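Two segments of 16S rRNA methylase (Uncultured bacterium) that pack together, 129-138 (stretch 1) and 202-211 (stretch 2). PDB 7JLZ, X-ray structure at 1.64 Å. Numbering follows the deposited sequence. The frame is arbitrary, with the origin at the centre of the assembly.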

ATOM      1  N   GLY A 129      -9.113   5.241 -10.127  1.00 39.13           N
ATOM      2  CA  GLY A 129      -8.661   4.786  -8.830  1.00 36.56           C
ATOM      3  C   GLY A 129      -8.031   5.889  -8.006  1.00 33.55           C
ATOM      4  O   GLY A 129      -7.689   6.960  -8.506  1.00 38.49           O
ATOM      5  N   ILE A 130      -7.894   5.605  -6.711  1.00 31.41           N
ATOM      6  CA  ILE A 130      -7.310   6.517  -5.734  1.00 34.41           C
ATOM      7  C   ILE A 130      -6.050   5.880  -5.169  1.00 33.86           C
ATOM      8  O   ILE A 130      -6.049   4.692  -4.827  1.00 31.32           O
ATOM      9  CB  ILE A 130      -8.299   6.843  -4.595  1.00 36.40           C
ATOM     10  CG1 ILE A 130      -9.512   7.603  -5.125  1.00 40.94           C
ATOM     11  CG2 ILE A 130      -7.597   7.614  -3.474  1.00 43.71           C
ATOM     12  CD1 ILE A 130      -9.155   8.700  -6.101  1.00 48.78           C
ATOM     13  N   CYS A 131      -4.977   6.662  -5.078  1.00 30.34           N
ATOM     14  CA  CYS A 131      -3.751   6.221  -4.430  1.00 28.63           C
ATOM     15  C   CYS A 131      -3.588   6.981  -3.125  1.00 26.96           C
ATOM     16  O   CYS A 131      -3.781   8.197  -3.088  1.00 28.41           O
ATOM     17  CB  CYS A 131      -2.535   6.451  -5.329  1.00 31.67           C
ATOM     18  SG  CYS A 131      -0.957   6.006  -4.586  1.00 33.58           S
ATOM     19  N   GLU A 132      -3.268   6.261  -2.055  1.00 26.04           N
ATOM     20  CA  GLU A 132      -2.952   6.869  -0.770  1.00 26.36           C
ATOM     21  C   GLU A 132      -1.524   6.484  -0.420  1.00 28.02           C
ATOM     22  O   GLU A 132      -1.145   5.310  -0.537  1.00 27.34           O
ATOM     23  CB  GLU A 132      -3.929   6.411   0.321  1.00 30.74           C
ATOM     24  CG  GLU A 132      -3.608   6.956   1.722  1.00 35.58           C
ATOM     25  CD  GLU A 132      -4.602   6.504   2.784  1.00 46.56           C
ATOM     26  OE1 GLU A 132      -5.777   6.265   2.443  1.00 48.50           O
ATOM     27  OE2 GLU A 132      -4.201   6.392   3.969  1.00 49.41           O
ATOM     28  N   ILE A 133      -0.716   7.472  -0.046  1.00 29.00           N
ATOM     29  CA  ILE A 133       0.683   7.257   0.293  1.00 27.44           C
ATOM     30  C   ILE A 133       0.886   7.766   1.708  1.00 24.68           C
ATOM     31  O   ILE A 133       0.603   8.934   1.997  1.00 29.12           O
ATOM     32  CB  ILE A 133       1.637   7.959  -0.688  1.00 30.19           C
ATOM     33  CG1 ILE A 133       1.449   7.414  -2.101  1.00 28.61           C
ATOM     34  CG2 ILE A 133       3.081   7.765  -0.265  1.00 31.17           C
ATOM     35  CD1 ILE A 133       2.423   8.000  -3.114  1.00 35.06           C
ATOM     36  N   VAL A 134       1.351   6.886   2.583  1.00 25.35           N
ATOM     37  CA  VAL A 134       1.672   7.235   3.959  1.00 27.36           C
ATOM     38  C   VAL A 134       3.175   7.445   4.034  1.00 30.73           C
ATOM     39  O   VAL A 134       3.949   6.558   3.659  1.00 29.03           O
ATOM     40  CB  VAL A 134       1.207   6.140   4.930  1.00 26.67           C
ATOM     41  CG1 VAL A 134       1.683   6.444   6.358  1.00 29.91           C
ATOM     42  CG2 VAL A 134      -0.320   6.005   4.875  1.00 27.68           C
ATOM     43  N   LEU A 135       3.589   8.624   4.501  1.00 33.98           N
ATOM     44  CA  LEU A 135       4.985   9.025   4.536  1.00 34.99           C
ATOM     45  C   LEU A 135       5.439   9.202   5.978  1.00 37.71           C
ATOM     46  O   LEU A 135       4.661   9.610   6.850  1.00 36.44           O
ATOM     47  CB  LEU A 135       5.217  10.343   3.778  1.00 39.86           C
ATOM     48  CG  LEU A 135       5.122  10.322   2.252  1.00 47.98           C
ATOM     49  CD1 LEU A 135       5.370  11.710   1.663  1.00 49.47           C
ATOM     50  CD2 LEU A 135       6.122   9.335   1.707  1.00 51.05           C
ATOM     51  N   GLY A 136       6.710   8.890   6.214  1.00 36.40           N
ATOM     52  CA  GLY A 136       7.327   9.141   7.503  1.00 37.51           C
ATOM     53  C   GLY A 136       8.144   7.984   8.047  1.00 36.27           C
ATOM     54  O   GLY A 136       8.971   8.182   8.944  1.00 42.69           O
ATOM     55  N   TYR A 137       7.932   6.774   7.514  1.00 39.94           N
ATOM     56  CA  TYR A 137       8.647   5.597   8.010  1.00 42.69           C
ATOM     57  C   TYR A 137      10.041   5.450   7.406  1.00 50.17           C
ATOM     58  O   TYR A 137      10.943   4.934   8.079  1.00 52.23           O
ATOM     59  CB  TYR A 137       7.847   4.322   7.734  1.00 40.03           C
ATOM     60  CG  TYR A 137       6.627   4.118   8.613  1.00 40.99           C
ATOM     61  CD1 TYR A 137       6.746   3.604   9.899  1.00 41.83           C
ATOM     62  CD2 TYR A 137       5.357   4.426   8.151  1.00 39.34           C
ATOM     63  CE1 TYR A 137       5.637   3.405  10.697  1.00 39.46           C
ATOM     64  CE2 TYR A 137       4.237   4.229   8.944  1.00 39.58           C
ATOM     65  CZ  TYR A 137       4.386   3.720  10.219  1.00 42.74           C
ATOM     66  OH  TYR A 137       3.275   3.530  11.015  1.00 45.05           O
ATOM     67  N   SER A 138      10.233   5.871   6.150  1.00 51.79           N
ATOM     68  CA  SER A 138      11.517   5.704   5.472  1.00 54.12           C
ATOM     69  C   SER A 138      12.649   6.328   6.280  1.00 58.70           C
ATOM     70  O   SER A 138      12.446   7.260   7.064  1.00 57.81           O
ATOM     71  CB  SER A 138      11.478   6.336   4.078  1.00 52.98           C
ATOM     72  OG  SER A 138      10.569   5.665   3.230  1.00 53.38           O
ATOM     73  N   ARG A 202       8.486  12.603  15.292  1.00 81.28           N
ATOM     74  CA  ARG A 202       7.988  11.362  14.705  1.00 74.15           C
ATOM     75  C   ARG A 202       6.641  11.509  13.986  1.00 69.10           C
ATOM     76  O   ARG A 202       5.757  10.658  14.179  1.00 65.84           O
ATOM     77  CB  ARG A 202       7.872  10.287  15.781  1.00 70.82           C
ATOM     78  N   PRO A 203       6.428  12.524  13.143  1.00 62.74           N
ATOM     79  CA  PRO A 203       5.108  12.678  12.530  1.00 53.64           C
ATOM     80  C   PRO A 203       4.957  11.786  11.313  1.00 45.59           C
ATOM     81  O   PRO A 203       5.923  11.470  10.615  1.00 46.30           O
ATOM     82  CB  PRO A 203       5.079  14.156  12.142  1.00 55.85           C
ATOM     83  CG  PRO A 203       6.492  14.440  11.775  1.00 63.33           C
ATOM     84  CD  PRO A 203       7.373  13.537  12.633  1.00 65.20           C
ATOM     85  N   LEU A 204       3.719  11.367  11.075  1.00 38.75           N
ATOM     86  CA  LEU A 204       3.371  10.602   9.887  1.00 37.90           C
ATOM     87  C   LEU A 204       2.328  11.367   9.084  1.00 29.79           C
ATOM     88  O   LEU A 204       1.477  12.063   9.651  1.00 34.97           O
ATOM     89  CB  LEU A 204       2.848   9.205  10.245  1.00 42.66           C
ATOM     90  CG  LEU A 204       3.854   8.235  10.884  1.00 45.69           C
ATOM     91  CD1 LEU A 204       3.206   6.878  11.117  1.00 47.96           C
ATOM     92  CD2 LEU A 204       5.115   8.084  10.023  1.00 35.50           C
ATOM     93  N   TYR A 205       2.395  11.227   7.762  1.00 30.87           N
ATOM     94  CA  TYR A 205       1.551  11.987   6.856  1.00 31.43           C
ATOM     95  C   TYR A 205       0.847  11.045   5.896  1.00 31.67           C
ATOM     96  O   TYR A 205       1.365   9.979   5.551  1.00 31.29           O
ATOM     97  CB  TYR A 205       2.358  13.010   6.053  1.00 29.91           C
ATOM     98  CG  TYR A 205       3.121  13.957   6.945  1.00 36.68           C
ATOM     99  CD1 TYR A 205       2.509  15.085   7.473  1.00 34.33           C
ATOM    100  CD2 TYR A 205       4.447  13.706   7.283  1.00 36.17           C
ATOM    101  CE1 TYR A 205       3.207  15.946   8.299  1.00 40.09           C
ATOM    102  CE2 TYR A 205       5.145  14.553   8.102  1.00 39.55           C
ATOM    103  CZ  TYR A 205       4.523  15.674   8.606  1.00 42.39           C
ATOM    104  OH  TYR A 205       5.229  16.523   9.423  1.00 47.25           O
ATOM    105  N   GLN A 206      -0.344  11.461   5.494  1.00 29.00           N
ATOM    106  CA  GLN A 206      -1.191  10.756   4.541  1.00 27.81           C
ATOM    107  C   GLN A 206      -1.432  11.678   3.355  1.00 27.24           C
ATOM    108  O   GLN A 206      -1.837  12.822   3.536  1.00 29.07           O
ATOM    109  CB  GLN A 206      -2.516  10.402   5.213  1.00 34.09           C
ATOM    110  CG  GLN A 206      -3.400   9.418   4.492  1.00 48.00           C
ATOM    111  CD  GLN A 206      -4.688   9.184   5.262  1.00 58.24           C
ATOM    112  OE1 GLN A 206      -5.458  10.118   5.493  1.00 64.59           O
ATOM    113  NE2 GLN A 206      -4.917   7.944   5.687  1.00 58.82           N
ATOM    114  N   LEU A 207      -1.199  11.178   2.149  1.00 28.36           N
ATOM    115  CA  LEU A 207      -1.417  11.948   0.933  1.00 27.13           C
ATOM    116  C   LEU A 207      -2.285  11.101   0.025  1.00 26.80           C
ATOM    117  O   LEU A 207      -2.037   9.900  -0.110  1.00 28.40           O
ATOM    118  CB  LEU A 207      -0.092  12.286   0.227  1.00 30.09           C
ATOM    119  CG  LEU A 207       0.850  13.332   0.830  1.00 33.64           C
ATOM    120  CD1 LEU A 207       1.516  12.823   2.109  1.00 37.26           C
ATOM    121  CD2 LEU A 207       1.900  13.748  -0.181  1.00 33.02           C
ATOM    122  N   LYS A 208      -3.311  11.708  -0.574  1.00 26.59           N
ATOM    123  CA  LYS A 208      -4.186  11.004  -1.504  1.00 25.55           C
ATOM    124  C   LYS A 208      -4.093  11.644  -2.876  1.00 30.03           C
ATOM    125  O   LYS A 208      -3.916  12.857  -3.002  1.00 30.77           O
ATOM    126  CB  LYS A 208      -5.648  11.007  -1.038  1.00 28.66           C
ATOM    127  CG  LYS A 208      -5.806  10.257   0.290  1.00 36.69           C
ATOM    128  CD  LYS A 208      -7.256  10.095   0.708  1.00 44.33           C
ATOM    129  CE  LYS A 208      -7.347   9.293   2.007  1.00 51.24           C
ATOM    130  NZ  LYS A 208      -8.738   9.216   2.545  1.00 56.88           N
ATOM    131  N   PHE A 209      -4.215  10.805  -3.899  1.00 30.74           N
ATOM    132  CA  PHE A 209      -4.064  11.231  -5.280  1.00 30.32           C
ATOM    133  C   PHE A 209      -5.121  10.557  -6.134  1.00 34.86           C
ATOM    134  O   PHE A 209      -5.670   9.511  -5.779  1.00 33.72           O
ATOM    135  CB  PHE A 209      -2.687  10.873  -5.863  1.00 29.47           C
ATOM    136  CG  PHE A 209      -1.520  11.271  -4.994  1.00 33.25           C
ATOM    137  CD1 PHE A 209      -1.124  10.479  -3.927  1.00 30.49           C
ATOM    138  CD2 PHE A 209      -0.804  12.419  -5.274  1.00 32.03           C
ATOM    139  CE1 PHE A 209      -0.049  10.840  -3.144  1.00 30.63           C
ATOM    140  CE2 PHE A 209       0.270  12.779  -4.501  1.00 33.51           C
ATOM    141  CZ  PHE A 209       0.646  11.987  -3.432  1.00 32.31           C
ATOM    142  N   LYS A 210      -5.393  11.175  -7.275  1.00 31.60           N
ATOM    143  CA  LYS A 210      -6.045  10.487  -8.377  1.00 35.18           C
ATOM    144  C   LYS A 210      -5.120  10.537  -9.586  1.00 36.69           C
ATOM    145  O   LYS A 210      -4.105  11.233  -9.597  1.00 38.50           O
ATOM    146  CB  LYS A 210      -7.415  11.100  -8.686  1.00 37.55           C
ATOM    147  CG  LYS A 210      -7.404  12.594  -8.879  1.00 44.65           C
ATOM    148  CD  LYS A 210      -8.800  13.090  -9.250  1.00 52.76           C
ATOM    149  CE  LYS A 210      -8.853  14.603  -9.371  1.00 57.97           C
ATOM    150  NZ  LYS A 210     -10.213  15.067  -9.793  1.00 65.78           N
ATOM    151  N   LYS A 211      -5.446   9.748 -10.602  1.00 39.38           N
ATOM    152  CA  LYS A 211      -4.631   9.758 -11.807  1.00 43.12           C
ATOM    153  C   LYS A 211      -4.748  11.086 -12.538  1.00 46.51           C
ATOM    154  O   LYS A 211      -5.807  11.724 -12.562  1.00 49.67           O
ATOM    155  CB  LYS A 211      -5.044   8.639 -12.745  1.00 43.36           C
ATOM    156  CG  LYS A 211      -4.748   7.274 -12.237  1.00 38.36           C
ATOM    157  CD  LYS A 211      -5.025   6.303 -13.362  1.00 42.16           C
ATOM    158  CE  LYS A 211      -4.540   4.933 -13.034  1.00 40.97           C
ATOM    159  NZ  LYS A 211      -4.471   4.143 -14.293  1.00 36.51           N
TER
HETATM  160  O   HOH W   1      -7.676   8.124 -10.737  1.00 45.49           O

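The strand of stretch 1 (129-135) and the strand that runs up to Lys211 in stretch 2 pair edge to edge in antiparallel fashion, their axes 4.6 Å apart at closest approach and their N-to-C directions 154° apart. Six backbone hydrogen bonds join them, two at each hydrogen-bonded pair. At Cys131 and Phe209, Cys131 N donates to Phe209 O (3.0 Å) and Phe209 N to Cys131 O (2.8 Å). At Ile133 and Leu207, Ile133 N reaches Leu207 O at 2.8 Å and Leu207 N reaches Ile133 O at 2.9 Å. Leu135 and Tyr205 close the series, with Leu135 N to Tyr205 O at 2.8 Å and Tyr205 N to Leu135 O at 2.9 Å.

One side-chain hydrogen bond crosses the contact. The extended Glu132 side chain (chi1 and chi2 both t) brings OE2 to 2.4 Å from Gln206 NE2, a very short separation with a bent N-H...O angle of 124°. Lys208, on the same face, places NZ 4.2 Å from Glu132 OE1, beyond salt-bridge range, so the opposite charges are near without pairing directly; OE1 is hydrogen-bonded elsewhere in the structure.

Near the start of stretch 1 a water continues the link, donating to Gly129 O (2.5 Å) and accepting from Lys211 N (2.8 Å). Between the hydrogen-bonded pairs the strands come closer, the CA atoms of Glu132 and Lys208 lying 4.4 Å apart, and several carbonyl oxygens also receive CA-H groups: Glu132 CA lies 3.2 Å from Leu207 O, Lys208 CA 3.2 Å from Cys131 O, and Val134 CA 3.2 Å from Tyr205 O.

The other face, carrying Cys131, Ile133, Leu135, Tyr205, Leu207 and Phe209, is buried. Ile133 CD1 approaches Phe209 CE1 at 3.8 Å, and Leu135 CD1 meets Leu207 CD1 at 4.0 Å. Both contacts are diagonal, each reaching one hydrogen-bonded pair along the sheet, so the side chains knit neighbouring pairs together.

Past the strand of stretch 1, Gly136 and Tyr137 receive Leu204 from stretch 2. Its CD2 sits over one face of the Tyr137 ring, 4.2 Å from the centroid and 17° off the normal, a CH-pi contact, while Leu204 CD1 lies 3.5 Å from Tyr137 CZ. Gly136 leaves room for this leucine: Leu204 CD2 is 3.5 Å from Gly136 CA, and a CB there would lie 2.4 Å from Leu204 CD2. The Gly136 backbone angles (phi 134°, psi -18°) independently call for glycine. Together the two stretches bury 780 Å², both sides summed.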